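Long-range contact in glycosyltransferase (Streptomyces halstedii, PDB 3WAD), which belongs to the GT-B glycosyltransferases, enzymes built from two Rossmann-like domains that face each other across a cleft: residues Y103-V116 with A131-V143. Numbering follows the deposited sequence.
Sequences YEYMADSTMTADLV and ALTYAGPIAAEAV
Ala-135, Thr-112, Leu-115 and Ala-139 form the middle of a buried, mainly apolar contact in which helices 109-122 and 135-141 pack together beside the N-terminal domain's parallel sheet, extended by the end of helix 89-106 against the loop preceding helix 135-141. The segment axes of the packed pair approach to 8.7 Å and cross at -35°, consistent with the small Ala-135 and Ala-139 facing helix 109-122. Ala-135 CB touches both Met-111 SD (3.7 Å) and Thr-112 OG1 (3.4 Å). The same OG1 donates to Asp-108 O at 2.7 Å, from above the carbonyl plane, and is hydrogen-bonded to Lys-187 NZ. One turn on, Leu-115, which also touches Leu-4 and Thr-6 of strand 2-6, lays CG against Ala-139 CB (3.7 Å). With CG1 of Val-116 anti to the backbone N (chi1 -179°), this branch meets Ala-142 CB, while CG2 lies over the Ala-139 backbone. At the other end Leu-132 CD2 presses obliquely on the phenol end of Tyr-103, 3.4 Å from CZ, and Met-106 CE touches Leu-132 CB. A water bridges the backbones here, donating to Tyr-103 O and Leu-132 O and accepting from Tyr-134 N. Neighbouring helices connected through strand 126-130 are characteristic of the Rossmann-like GT-B domain.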
ATOM      1  N   TYR B 103      -0.151 -23.439  17.342  1.00 25.31           N
ATOM      2  CA  TYR B 103       0.500 -22.200  16.932  1.00 27.01           C
ATOM      3  C   TYR B 103       1.907 -22.534  16.472  1.00 27.41           C
ATOM      4  O   TYR B 103       2.426 -21.892  15.582  1.00 28.09           O
ATOM      5  CB  TYR B 103       0.510 -21.155  18.045  1.00 26.01           C
ATOM      6  CG  TYR B 103      -0.881 -20.545  18.347  1.00 29.72           C
ATOM      7  CD1 TYR B 103      -1.924 -20.600  17.398  1.00 24.82           C
ATOM      8  CD2 TYR B 103      -1.146 -19.920  19.612  1.00 30.95           C
ATOM      9  CE1 TYR B 103      -3.183 -20.054  17.669  1.00 30.54           C
ATOM     10  CE2 TYR B 103      -2.447 -19.371  19.902  1.00 32.08           C
ATOM     11  CZ  TYR B 103      -3.439 -19.419  18.918  1.00 30.15           C
ATOM     12  OH  TYR B 103      -4.709 -18.874  19.168  1.00 30.22           O
ATOM     13  N   GLU B 104       2.473 -23.593  17.042  1.00 27.13           N
ATOM     14  CA  GLU B 104       3.739 -24.079  16.565  1.00 26.65           C
ATOM     15  C   GLU B 104       3.659 -24.499  15.109  1.00 27.32           C
ATOM     16  O   GLU B 104       4.554 -24.153  14.305  1.00 26.36           O
ATOM     17  CB  GLU B 104       4.275 -25.230  17.413  1.00 26.58           C
ATOM     18  CG  GLU B 104       5.585 -25.810  16.788  1.00 24.94           C
ATOM     19  CD  GLU B 104       6.780 -24.892  16.947  1.00 31.86           C
ATOM     20  OE1 GLU B 104       6.725 -23.816  17.655  1.00 31.55           O
ATOM     21  OE2 GLU B 104       7.812 -25.247  16.300  1.00 34.89           O
ATOM     22  N   TYR B 105       2.623 -25.290  14.794  1.00 26.25           N
ATOM     23  CA  TYR B 105       2.317 -25.702  13.425  1.00 26.53           C
ATOM     24  C   TYR B 105       2.238 -24.492  12.457  1.00 24.35           C
ATOM     25  O   TYR B 105       2.689 -24.578  11.325  1.00 24.74           O
ATOM     26  CB  TYR B 105       0.955 -26.418  13.431  1.00 27.41           C
ATOM     27  CG  TYR B 105       0.573 -26.975  12.103  1.00 30.25           C
ATOM     28  CD1 TYR B 105       0.833 -28.320  11.787  1.00 31.61           C
ATOM     29  CD2 TYR B 105      -0.076 -26.179  11.173  1.00 29.98           C
ATOM     30  CE1 TYR B 105       0.457 -28.852  10.545  1.00 34.67           C
ATOM     31  CE2 TYR B 105      -0.431 -26.685   9.916  1.00 34.36           C
ATOM     32  CZ  TYR B 105      -0.158 -28.010   9.624  1.00 33.95           C
ATOM     33  OH  TYR B 105      -0.554 -28.502   8.439  1.00 37.83           O
ATOM     34  N   MET B 106       1.624 -23.411  12.911  1.00 23.75           N
ATOM     35  CA  MET B 106       1.406 -22.191  12.141  1.00 24.46           C
ATOM     36  C   MET B 106       2.651 -21.305  11.970  1.00 23.98           C
ATOM     37  O   MET B 106       2.623 -20.411  11.103  1.00 25.37           O
ATOM     38  CB  MET B 106       0.281 -21.333  12.778  1.00 23.10           C
ATOM     39  CG  MET B 106      -1.068 -21.911  12.470  1.00 23.22           C
ATOM     40  SD  MET B 106      -2.281 -21.379  13.694  1.00 24.84           S
ATOM     41  CE  MET B 106      -2.205 -19.594  13.531  1.00 18.25           C
ATOM     42  N   ALA B 107       3.682 -21.494  12.811  1.00 23.42           N
ATOM     43  CA  ALA B 107       4.984 -20.792  12.692  1.00 23.95           C
ATOM     44  C   ALA B 107       6.093 -21.732  13.179  1.00 25.24           C
ATOM     45  O   ALA B 107       6.582 -21.643  14.325  1.00 25.61           O
ATOM     46  CB  ALA B 107       4.992 -19.423  13.451  1.00 23.73           C
ATOM     47  N   ASP B 108       6.420 -22.630  12.258  1.00 24.99           N
ATOM     48  CA  ASP B 108       7.417 -23.643  12.244  1.00 28.19           C
ATOM     49  C   ASP B 108       8.784 -23.416  12.792  1.00 26.18           C
ATOM     50  O   ASP B 108       9.252 -22.337  12.748  1.00 27.07           O
ATOM     51  CB  ASP B 108       7.748 -23.960  10.703  1.00 29.23           C
ATOM     52  CG  ASP B 108       7.196 -25.189  10.420  1.00 35.24           C
ATOM     53  OD1 ASP B 108       6.702 -25.552  11.557  1.00 39.92           O
ATOM     54  OD2 ASP B 108       7.083 -25.714   9.301  1.00 37.58           O
ATOM     55  N   SER B 109       9.456 -24.503  13.152  1.00 26.01           N
ATOM     56  CA  SER B 109      10.907 -24.399  13.444  1.00 27.31           C
ATOM     57  C   SER B 109      11.671 -23.901  12.198  1.00 27.91           C
ATOM     58  O   SER B 109      12.633 -23.123  12.345  1.00 28.56           O
ATOM     59  CB  SER B 109      11.461 -25.723  13.917  1.00 27.77           C
ATOM     60  OG  SER B 109      11.517 -26.581  12.828  1.00 26.23           O
ATOM     61  N   THR B 110      11.213 -24.298  10.989  1.00 28.69           N
ATOM     62  CA  THR B 110      11.783 -23.779   9.732  1.00 28.67           C
ATOM     63  C   THR B 110      11.445 -22.288   9.556  1.00 28.25           C
ATOM     64  O   THR B 110      12.337 -21.468   9.309  1.00 27.57           O
ATOM     65  CB  THR B 110      11.346 -24.541   8.520  1.00 29.33           C
ATOM     66  OG1 THR B 110      11.717 -25.943   8.667  1.00 33.81           O
ATOM     67  CG2 THR B 110      12.091 -23.928   7.250  1.00 32.14           C
ATOM     68  N   MET B 111      10.166 -21.932   9.697  1.00 25.46           N
ATOM     69  CA  MET B 111       9.745 -20.533   9.614  1.00 26.22           C
ATOM     70  C   MET B 111      10.454 -19.678  10.633  1.00 26.25           C
ATOM     71  O   MET B 111      10.898 -18.565  10.320  1.00 25.48           O
ATOM     72  CB  MET B 111       8.222 -20.462   9.773  1.00 27.28           C
ATOM     73  CG  MET B 111       7.608 -19.315   9.146  1.00 27.23           C
ATOM     74  SD  MET B 111       7.333 -18.292  10.478  1.00 38.57           S
ATOM     75  CE  MET B 111       6.116 -17.124   9.924  1.00 23.47           C
ATOM     76  N   THR B 112      10.525 -20.198  11.857  1.00 25.59           N
ATOM     77  CA  THR B 112      11.160 -19.517  12.950  1.00 26.13           C
ATOM     78  C   THR B 112      12.681 -19.368  12.692  1.00 26.46           C
ATOM     79  O   THR B 112      13.217 -18.288  12.858  1.00 26.91           O
ATOM     80  CB  THR B 112      10.787 -20.201  14.296  1.00 27.01           C
ATOM     81  OG1 THR B 112       9.339 -20.199  14.457  1.00 25.66           O
ATOM     82  CG2 THR B 112      11.412 -19.494  15.511  1.00 27.37           C
ATOM     83  N   ALA B 113      13.356 -20.427  12.278  1.00 28.48           N
ATOM     84  CA  ALA B 113      14.806 -20.306  11.963  1.00 29.34           C
ATOM     85  C   ALA B 113      15.052 -19.274  10.803  1.00 31.92           C
ATOM     86  O   ALA B 113      15.894 -18.276  10.919  1.00 31.58           O
ATOM     87  CB  ALA B 113      15.364 -21.700  11.707  1.00 28.28           C
ATOM     88  N   ASP B 114      14.241 -19.381   9.741  1.00 31.32           N
ATOM     89  CA  ASP B 114      14.326 -18.363   8.667  1.00 33.35           C
ATOM     90  C   ASP B 114      14.069 -17.011   9.177  1.00 31.51           C
ATOM     91  O   ASP B 114      14.748 -16.076   8.762  1.00 33.62           O
ATOM     92  CB  ASP B 114      13.361 -18.587   7.476  1.00 32.94           C
ATOM     93  CG  ASP B 114      13.735 -19.784   6.648  1.00 39.69           C
ATOM     94  OD1 ASP B 114      14.593 -20.576   7.126  1.00 42.25           O
ATOM     95  OD2 ASP B 114      13.150 -19.965   5.538  1.00 40.58           O
ATOM     96  N   LEU B 115      13.050 -16.816  10.019  1.00 30.36           N
ATOM     97  CA  LEU B 115      12.845 -15.423  10.518  1.00 27.61           C
ATOM     98  C   LEU B 115      14.005 -14.912  11.450  1.00 27.75           C
ATOM     99  O   LEU B 115      14.343 -13.729  11.416  1.00 26.38           O
ATOM    100  CB  LEU B 115      11.471 -15.210  11.212  1.00 26.04           C
ATOM    101  CG  LEU B 115      11.058 -13.776  11.567  1.00 24.88           C
ATOM    102  CD1 LEU B 115      10.710 -12.959  10.294  1.00 19.60           C
ATOM    103  CD2 LEU B 115       9.812 -13.781  12.476  1.00 24.10           C
ATOM    104  N   VAL B 116      14.496 -15.778  12.341  1.00 29.36           N
ATOM    105  CA  VAL B 116      15.693 -15.407  13.176  1.00 29.95           C
ATOM    106  C   VAL B 116      16.921 -15.005  12.298  1.00 30.05           C
ATOM    107  O   VAL B 116      17.473 -13.900  12.440  1.00 30.24           O
ATOM    108  CB  VAL B 116      16.066 -16.503  14.134  1.00 29.21           C
ATOM    109  CG1 VAL B 116      17.296 -16.050  14.991  1.00 29.77           C
ATOM    110  CG2 VAL B 116      14.858 -16.829  15.093  1.00 29.92           C
ATOM    111  N   ALA B 131      -0.709 -11.573  16.385  1.00 22.99           N
ATOM    112  CA  ALA B 131      -0.772 -12.184  17.720  1.00 21.68           C
ATOM    113  C   ALA B 131      -0.732 -13.727  17.702  1.00 22.44           C
ATOM    114  O   ALA B 131      -0.457 -14.374  18.717  1.00 22.62           O
ATOM    115  CB  ALA B 131      -1.982 -11.656  18.493  1.00 20.25           C
ATOM    116  N   LEU B 132      -1.024 -14.317  16.545  1.00 22.61           N
ATOM    117  CA  LEU B 132      -0.967 -15.754  16.389  1.00 23.52           C
ATOM    118  C   LEU B 132       0.353 -16.227  15.814  1.00 24.02           C
ATOM    119  O   LEU B 132       0.479 -17.423  15.509  1.00 21.80           O
ATOM    120  CB  LEU B 132      -2.123 -16.223  15.483  1.00 22.83           C
ATOM    121  CG  LEU B 132      -3.513 -15.979  16.075  1.00 22.76           C
ATOM    122  CD1 LEU B 132      -4.621 -16.800  15.307  1.00 22.10           C
ATOM    123  CD2 LEU B 132      -3.585 -16.321  17.539  1.00 16.56           C
ATOM    124  N   THR B 133       1.304 -15.309  15.584  1.00 22.22           N
ATOM    125  CA  THR B 133       2.517 -15.700  14.863  1.00 23.70           C
ATOM    126  C   THR B 133       3.806 -15.732  15.768  1.00 22.84           C
ATOM    127  O   THR B 133       4.604 -14.782  15.758  1.00 22.52           O
ATOM    128  CB  THR B 133       2.720 -14.725  13.613  1.00 23.52           C
ATOM    129  OG1 THR B 133       1.524 -14.762  12.797  1.00 24.57           O
ATOM    130  CG2 THR B 133       3.901 -15.233  12.753  1.00 22.98           C
ATOM    131  N   TYR B 134       4.018 -16.814  16.475  1.00 24.37           N
ATOM    132  CA  TYR B 134       5.017 -16.840  17.567  1.00 26.97           C
ATOM    133  C   TYR B 134       6.482 -16.986  17.132  1.00 29.19           C
ATOM    134  O   TYR B 134       7.388 -17.024  17.975  1.00 30.27           O
ATOM    135  CB  TYR B 134       4.639 -17.881  18.659  1.00 26.45           C
ATOM    136  CG  TYR B 134       3.662 -17.275  19.666  1.00 29.66           C
ATOM    137  CD1 TYR B 134       2.266 -17.257  19.427  1.00 25.37           C
ATOM    138  CD2 TYR B 134       4.147 -16.602  20.795  1.00 27.63           C
ATOM    139  CE1 TYR B 134       1.399 -16.658  20.327  1.00 25.10           C
ATOM    140  CE2 TYR B 134       3.300 -16.025  21.691  1.00 26.65           C
ATOM    141  CZ  TYR B 134       1.926 -16.044  21.457  1.00 27.38           C
ATOM    142  OH  TYR B 134       1.128 -15.416  22.400  1.00 30.88           O
ATOM    143  N   ALA B 135       6.743 -17.071  15.838  1.00 30.19           N
ATOM    144  CA  ALA B 135       8.089 -16.751  15.381  1.00 31.79           C
ATOM    145  C   ALA B 135       8.560 -15.283  15.667  1.00 32.14           C
ATOM    146  O   ALA B 135       9.750 -15.031  15.980  1.00 32.03           O
ATOM    147  CB  ALA B 135       8.200 -17.100  13.881  1.00 32.98           C
ATOM    148  N   GLY B 136       7.617 -14.329  15.593  1.00 33.01           N
ATOM    149  CA  GLY B 136       7.835 -12.897  15.849  1.00 29.18           C
ATOM    150  C   GLY B 136       8.717 -12.590  17.078  1.00 32.16           C
ATOM    151  O   GLY B 136       9.821 -11.971  16.938  1.00 32.07           O
ATOM    152  N   PRO B 137       8.233 -12.980  18.288  1.00 29.96           N
ATOM    153  CA  PRO B 137       8.985 -12.666  19.513  1.00 30.03           C
ATOM    154  C   PRO B 137      10.331 -13.413  19.620  1.00 29.33           C
ATOM    155  O   PRO B 137      11.204 -12.857  20.216  1.00 29.20           O
ATOM    156  CB  PRO B 137       8.011 -13.063  20.661  1.00 29.93           C
ATOM    157  CG  PRO B 137       7.093 -14.132  20.047  1.00 29.30           C
ATOM    158  CD  PRO B 137       6.950 -13.678  18.572  1.00 30.88           C
ATOM    159  N   ILE B 138      10.451 -14.654  19.141  1.00 30.99           N
ATOM    160  CA  ILE B 138      11.739 -15.398  19.127  1.00 32.41           C
ATOM    161  C   ILE B 138      12.799 -14.599  18.300  1.00 35.13           C
ATOM    162  O   ILE B 138      13.947 -14.247  18.813  1.00 32.53           O
ATOM    163  CB  ILE B 138      11.549 -16.815  18.597  1.00 33.89           C
ATOM    164  CG1 ILE B 138      10.472 -17.552  19.425  1.00 33.93           C
ATOM    165  CG2 ILE B 138      12.859 -17.643  18.563  1.00 34.17           C
ATOM    166  CD1 ILE B 138      10.824 -17.694  20.930  1.00 32.14           C
ATOM    167  N   ALA B 139      12.404 -14.245  17.063  1.00 32.73           N
ATOM    168  CA  ALA B 139      13.315 -13.514  16.192  1.00 33.01           C
ATOM    169  C   ALA B 139      13.753 -12.180  16.845  1.00 33.99           C
ATOM    170  O   ALA B 139      14.964 -11.868  16.827  1.00 35.87           O
ATOM    171  CB  ALA B 139      12.688 -13.266  14.830  1.00 32.52           C
ATOM    172  N   ALA B 140      12.812 -11.433  17.441  1.00 32.23           N
ATOM    173  CA  ALA B 140      13.066 -10.114  18.021  1.00 33.12           C
ATOM    174  C   ALA B 140      14.063 -10.125  19.158  1.00 35.88           C
ATOM    175  O   ALA B 140      14.810  -9.143  19.330  1.00 38.26           O
ATOM    176  CB  ALA B 140      11.796  -9.457  18.545  1.00 30.81           C
ATOM    177  N   GLU B 141      13.997 -11.189  19.942  1.00 36.64           N
ATOM    178  CA  GLU B 141      14.769 -11.329  21.147  1.00 40.47           C
ATOM    179  C   GLU B 141      16.163 -11.889  20.851  1.00 40.69           C
ATOM    180  O   GLU B 141      17.028 -11.894  21.701  1.00 41.35           O
ATOM    181  CB  GLU B 141      14.044 -12.286  22.096  1.00 38.66           C
ATOM    182  CG  GLU B 141      12.743 -11.651  22.580  1.00 44.32           C
ATOM    183  CD  GLU B 141      12.872 -10.914  23.877  1.00 47.83           C
ATOM    184  OE1 GLU B 141      11.816 -10.428  24.395  1.00 43.94           O
ATOM    185  OE2 GLU B 141      14.030 -10.846  24.383  1.00 49.74           O
ATOM    186  N   ALA B 142      16.356 -12.417  19.652  1.00 41.59           N
ATOM    187  CA  ALA B 142      17.667 -12.831  19.254  1.00 40.78           C
ATOM    188  C   ALA B 142      18.506 -11.574  19.008  1.00 40.55           C
ATOM    189  O   ALA B 142      19.701 -11.645  18.933  1.00 42.97           O
ATOM    190  CB  ALA B 142      17.555 -13.736  18.055  1.00 42.16           C
ATOM    191  N   VAL B 143      17.904 -10.404  19.011  1.00 39.60           N
ATOM    192  CA  VAL B 143      18.600  -9.194  18.601  1.00 40.33           C
ATOM    193  C   VAL B 143      18.207  -7.957  19.474  1.00 40.33           C
ATOM    194  O   VAL B 143      18.360  -6.752  19.021  1.00 40.58           O
ATOM    195  CB  VAL B 143      18.466  -8.926  17.005  1.00 40.03           C
ATOM    196  CG1 VAL B 143      18.860 -10.188  16.149  1.00 40.09           C
ATOM    197  CG2 VAL B 143      17.103  -8.412  16.579  1.00 39.24           C
TER
HETATM  198  O   HOH W   1       2.485 -19.126  15.971  1.00 30.26           O